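Local coordinates for cellulosomal scaffoldin adaptor protein B (Acetivibrio cellulolyticus, PDB 3FNK) that is a cellulosomal scaffoldin whose second type II cohesin module, the part described here, binds dockerin modules in cellulosome assembly, at residues A20-V23 against G24-I27; N145-T148 against G149-L152. All coordinates share one frame; numbering follows the deposited sequence. Where two conformers were deposited one is given.

Contact 1 (A20-V23 against G24-I27); sequences AAEV and GEII
Glu22 and Glu25 close a type II beta turn, the backbone N of Glu25 reaching Glu22 O at 2.9 Å while Val23 and Gly24 take the two corners. At phi 94° Gly24 holds the second corner in a conformation that glycine takes up readily, as is usual at this position of a type II turn. The side chain of Glu25 then folds back across the mouth of the turn. Its CG stands anti to its own carbonyl carbon (chi1 -61°) and the chain runs out extended beyond it, which carries the carboxylate to the backbone of Glu22: OE2 accepts the N-H of Glu22 at 2.6 Å, on its anti side and somewhat out of the carboxylate plane. The turn is thus gripped twice, once through main chain and once through a side chain. It leads into strand 26-34 of the cohesin beta sandwich, and Gly24 and Glu25 already bond through their backbones to Val127, at the end of the antiparallel neighbour 118-127. Glu25 OE2 also lies 3.2 Å from Ala21 CB. On its other side this buried methyl meets Ile27 CG1 at 4.0 Å. The Glu22 side chain runs alongside that of Glu25, with OE2 of Glu22 4.6 Å from OE2 of Glu25; their like charges probably disfavour each other, though Glu22 also touches Lys130.

Contact 2 (N145-T148 against G149-L152); sequences NGIT and GTTL
A tight two-residue turn, with Thr148 and Gly149 at its corners and both at positive phi, as in type I' turns, brings the chain round from Ile147 to Thr150 at the start of strand 150-154. The pair is bonded in both directions. Ile147 N gives its hydrogen to Thr150 O at 2.7 Å, and Thr150 N returns a weak bond to Ile147 O at 3.0 Å, bent to 128° at the hydrogen. The Thr150 hydroxyl adds a second bond to the same oxygen: OG1 donates to Ile147 O at 2.7 Å, lying in the carbonyl plane on a lone pair, so one oxygen is held by two donors from the same residue. OG1 is turned to it from between the backbone N and the carbonyl carbon of Thr150 (chi1 74°). Beyond that pair a water molecule bridges the two arms, donating to Asn145 O at 2.6 Å and hydrogen-bonded to Thr151 OG1 at 3.1 Å. Gly146 CA approaches Thr150 O at 3.6 Å in a CH...O contact beside the Ile147 bond. Gly149 N is taken by Asp139 OD1, and Thr150 OG1 has a second partner in Tyr164 OH. Strand 39-47 runs antiparallel to the outgoing arm, bonding through Asn45 and Gln43, while Val166 of strand 165-167 packs against Ile147, Thr148 and Thr150.

In the fold
Contacts 1 and 2 lie on opposite sides of the chain's centre, their own centres 29 Å apart and their nearest atoms about 18 Å, so neither touches the other. Each is a reversal with glycine at its second corner that delivers the chain into a strand, but the strands belong to different sheets: 26-34 to the mixed sheet, 150-154 to the antiparallel one. Strand 11-16 links the two regions, pairing with 26-34 in its own sheet while its Ile12 packs against Thr150 and Leu152. Contact 1 is the more peripheral: its centre lies about 20 Å from the chain's centre, that of contact 2 about 11 Å.

Contact 1 (A20-V23 against G24-I27)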
ATOM      1  N   ALA A  20      -1.643  -7.091  17.240  1.00 50.10           N
ATOM      2  CA  ALA A  20      -0.828  -8.089  17.956  1.00 51.59           C
ATOM      3  C   ALA A  20      -1.009  -9.495  17.403  1.00 51.84           C
ATOM      4  O   ALA A  20      -2.133  -9.892  17.074  1.00 51.96           O
ATOM      5  CB  ALA A  20      -1.153  -8.069  19.464  1.00 51.63           C
ATOM      6  N   ALA A  21       0.094 -10.246  17.321  1.00 52.54           N
ATOM      7  CA  ALA A  21       0.038 -11.640  16.844  1.00 53.28           C
ATOM      8  C   ALA A  21       1.240 -12.489  17.271  1.00 53.74           C
ATOM      9  O   ALA A  21       2.326 -11.959  17.498  1.00 53.48           O
ATOM     10  CB  ALA A  21      -0.141 -11.674  15.326  1.00 53.11           C
ATOM     11  N   GLU A  22       1.021 -13.803  17.387  1.00 54.82           N
ATOM     12  CA  GLU A  22       2.062 -14.779  17.798  1.00 56.20           C
ATOM     13  C   GLU A  22       3.032 -15.077  16.653  1.00 56.30           C
ATOM     14  O   GLU A  22       2.668 -14.915  15.475  1.00 56.58           O
ATOM     15  CB  GLU A  22       1.428 -16.112  18.251  1.00 56.38           C
ATOM     16  CG  GLU A  22       0.169 -15.998  19.117  1.00 58.32           C
ATOM     17  CD  GLU A  22       0.406 -15.271  20.436  1.00 61.06           C
ATOM     18  OE1 GLU A  22       1.582 -15.126  20.862  1.00 62.72           O
ATOM     19  OE2 GLU A  22      -0.594 -14.834  21.050  1.00 61.50           O
ATOM     20  N   VAL A  23       4.250 -15.518  16.989  1.00 56.04           N
ATOM     21  CA  VAL A  23       5.198 -15.988  15.962  1.00 55.98           C
ATOM     22  C   VAL A  23       4.445 -16.968  15.072  1.00 55.57           C
ATOM     23  O   VAL A  23       3.726 -17.829  15.580  1.00 55.63           O
ATOM     24  CB  VAL A  23       6.475 -16.649  16.550  1.00 56.06           C
ATOM     25  CG1 VAL A  23       7.439 -17.096  15.429  1.00 56.31           C
ATOM     26  CG2 VAL A  23       7.187 -15.705  17.513  1.00 56.29           C
ATOM     27  N   GLY A  24       4.553 -16.785  13.757  1.00 55.15           N
ATOM     28  CA  GLY A  24       3.896 -17.666  12.789  1.00 54.50           C
ATOM     29  C   GLY A  24       2.527 -17.217  12.296  1.00 54.12           C
ATOM     30  O   GLY A  24       2.052 -17.707  11.257  1.00 54.25           O
ATOM     31  N   GLU A  25       1.887 -16.309  13.039  1.00 53.06           N
ATOM     32  CA  GLU A  25       0.601 -15.726  12.636  1.00 52.21           C
ATOM     33  C   GLU A  25       0.824 -14.632  11.593  1.00 50.48           C
ATOM     34  O   GLU A  25       1.889 -13.976  11.596  1.00 49.99           O
ATOM     35  CB  GLU A  25      -0.116 -15.090  13.826  1.00 52.97           C
ATOM     36  CG  GLU A  25      -0.472 -16.019  14.966  1.00 55.31           C
ATOM     37  CD  GLU A  25      -1.580 -15.440  15.838  1.00 58.37           C
ATOM     38  OE1 GLU A  25      -2.686 -16.015  15.804  1.00 59.73           O
ATOM     39  OE2 GLU A  25      -1.361 -14.410  16.531  1.00 58.89           O
ATOM     40  N   ILE A  26      -0.192 -14.440  10.741  1.00 49.25           N
ATOM     41  CA  ILE A  26      -0.177 -13.407   9.695  0.50 48.66           C
ATOM     42  C   ILE A  26      -1.118 -12.244  10.027  1.00 48.17           C
ATOM     43  O   ILE A  26      -2.292 -12.445  10.382  1.00 47.78           O
ATOM     44  CB  ILE A  26      -0.552 -13.955   8.277  0.50 48.67           C
ATOM     45  CG1 ILE A  26      -1.996 -14.482   8.251  0.50 48.64           C
ATOM     46  CG2 ILE A  26       0.439 -15.033   7.814  0.50 48.40           C
ATOM     47  CD1 ILE A  26      -2.802 -14.000   7.064  0.50 48.04           C
ATOM     48  N   ILE A  27      -0.587 -11.031   9.920  1.00 47.28           N
ATOM     49  CA  ILE A  27      -1.385  -9.803   9.987  1.00 45.52           C
ATOM     50  C   ILE A  27      -1.541  -9.316   8.541  1.00 44.39           C
ATOM     51  O   ILE A  27      -0.532  -9.222   7.808  1.00 43.94           O
ATOM     52  CB  ILE A  27      -0.660  -8.714  10.773  1.00 45.67           C
ATOM     53  CG1 ILE A  27      -0.364  -9.186  12.207  1.00 46.42           C
ATOM     54  CG2 ILE A  27      -1.478  -7.419  10.772  1.00 45.81           C
ATOM     55  CD1 ILE A  27       0.843  -8.511  12.836  1.00 45.03           C
TER

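Contact 2 (N145-T148 against G149-L152)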
ATOM      1  N   ASN A 145      10.638  11.828  -6.379  1.00 45.52           N
ATOM      2  CA  ASN A 145       9.415  12.572  -6.120  1.00 44.27           C
ATOM      3  C   ASN A 145       8.506  11.959  -5.047  1.00 41.65           C
ATOM      4  O   ASN A 145       7.407  12.476  -4.828  1.00 43.01           O
ATOM      5  CB  ASN A 145       8.635  12.769  -7.428  1.00 45.15           C
ATOM      6  CG  ASN A 145       9.446  13.513  -8.489  1.00 47.17           C
ATOM      7  OD1 ASN A 145      10.042  14.571  -8.232  1.00 46.62           O
ATOM      8  ND2 ASN A 145       9.464  12.955  -9.693  1.00 49.68           N
ATOM      9  N   GLY A 146       8.925  10.878  -4.394  1.00 38.10           N
ATOM     10  CA  GLY A 146       8.050  10.208  -3.392  1.00 34.29           C
ATOM     11  C   GLY A 146       7.630  11.130  -2.241  1.00 31.19           C
ATOM     12  O   GLY A 146       8.469  11.766  -1.663  1.00 30.24           O
ATOM     13  N   ILE A 147       6.337  11.222  -1.932  1.00 28.12           N
ATOM     14  CA  ILE A 147       5.899  11.943  -0.748  1.00 25.25           C
ATOM     15  C   ILE A 147       5.856  10.918   0.358  1.00 24.83           C
ATOM     16  O   ILE A 147       4.911  10.085   0.432  1.00 23.94           O
ATOM     17  CB  ILE A 147       4.492  12.610  -0.952  1.00 25.69           C
ATOM     18  CG1 ILE A 147       4.591  13.696  -2.030  1.00 23.42           C
ATOM     19  CG2 ILE A 147       3.912  13.136   0.422  1.00 23.63           C
ATOM     20  CD1 ILE A 147       3.234  14.270  -2.541  1.00 24.71           C
ATOM     21  N   THR A 148       6.893  10.924   1.202  1.00 23.56           N
ATOM     22  CA  THR A 148       6.997   9.915   2.268  1.00 24.30           C
ATOM     23  C   THR A 148       6.722   8.489   1.725  1.00 23.43           C
ATOM     24  O   THR A 148       5.891   7.752   2.240  1.00 24.17           O
ATOM     25  CB  THR A 148       6.071  10.254   3.470  1.00 24.48           C
ATOM     26  OG1 THR A 148       6.245  11.631   3.829  1.00 24.72           O
ATOM     27  CG2 THR A 148       6.396   9.369   4.664  1.00 27.22           C
ATOM     28  N   GLY A 149       7.436   8.126   0.664  1.00 24.17           N
ATOM     29  CA  GLY A 149       7.355   6.783   0.096  1.00 23.32           C
ATOM     30  C   GLY A 149       6.109   6.543  -0.760  1.00 23.25           C
ATOM     31  O   GLY A 149       5.745   5.397  -0.992  1.00 24.40           O
ATOM     32  N   THR A 150       5.425   7.605  -1.186  1.00 22.64           N
ATOM     33  CA  THR A 150       4.175   7.443  -1.942  1.00 22.33           C
ATOM     34  C   THR A 150       4.151   8.348  -3.171  1.00 22.55           C
ATOM     35  O   THR A 150       4.565   9.521  -3.134  1.00 21.53           O
ATOM     36  CB  THR A 150       2.862   7.729  -1.103  1.00 22.93           C
ATOM     37  OG1 THR A 150       2.715   9.138  -0.882  1.00 21.64           O
ATOM     38  CG2 THR A 150       2.823   6.969   0.232  1.00 24.19           C
ATOM     39  N   THR A 151       3.586   7.811  -4.260  1.00 23.03           N
ATOM     40  CA  THR A 151       3.278   8.623  -5.446  1.00 21.90           C
ATOM     41  C   THR A 151       1.901   8.215  -5.929  1.00 21.60           C
ATOM     42  O   THR A 151       1.621   7.032  -6.113  1.00 21.73           O
ATOM     43  CB  THR A 151       4.313   8.383  -6.551  1.00 22.86           C
ATOM     44  OG1 THR A 151       5.566   8.934  -6.158  1.00 22.97           O
ATOM     45  CG2 THR A 151       3.879   9.027  -7.871  1.00 21.22           C
ATOM     46  N   LEU A 152       1.028   9.194  -6.101  1.00 21.56           N
ATOM     47  CA  LEU A 152      -0.342   8.945  -6.514  1.00 21.90           C
ATOM     48  C   LEU A 152      -0.542   9.744  -7.788  1.00 21.69           C
ATOM     49  O   LEU A 152       0.006  10.838  -7.910  1.00 22.33           O
ATOM     50  CB  LEU A 152      -1.351   9.413  -5.442  1.00 21.56           C
ATOM     51  CG  LEU A 152      -1.196   8.972  -3.968  1.00 22.24           C
ATOM     52  CD1 LEU A 152      -2.408   9.458  -3.116  1.00 22.12           C
ATOM     53  CD2 LEU A 152      -1.044   7.460  -3.809  1.00 22.65           C
TER
HETATM   54  O   HOH W   1       4.996  11.964  -5.608  1.00 34.51           O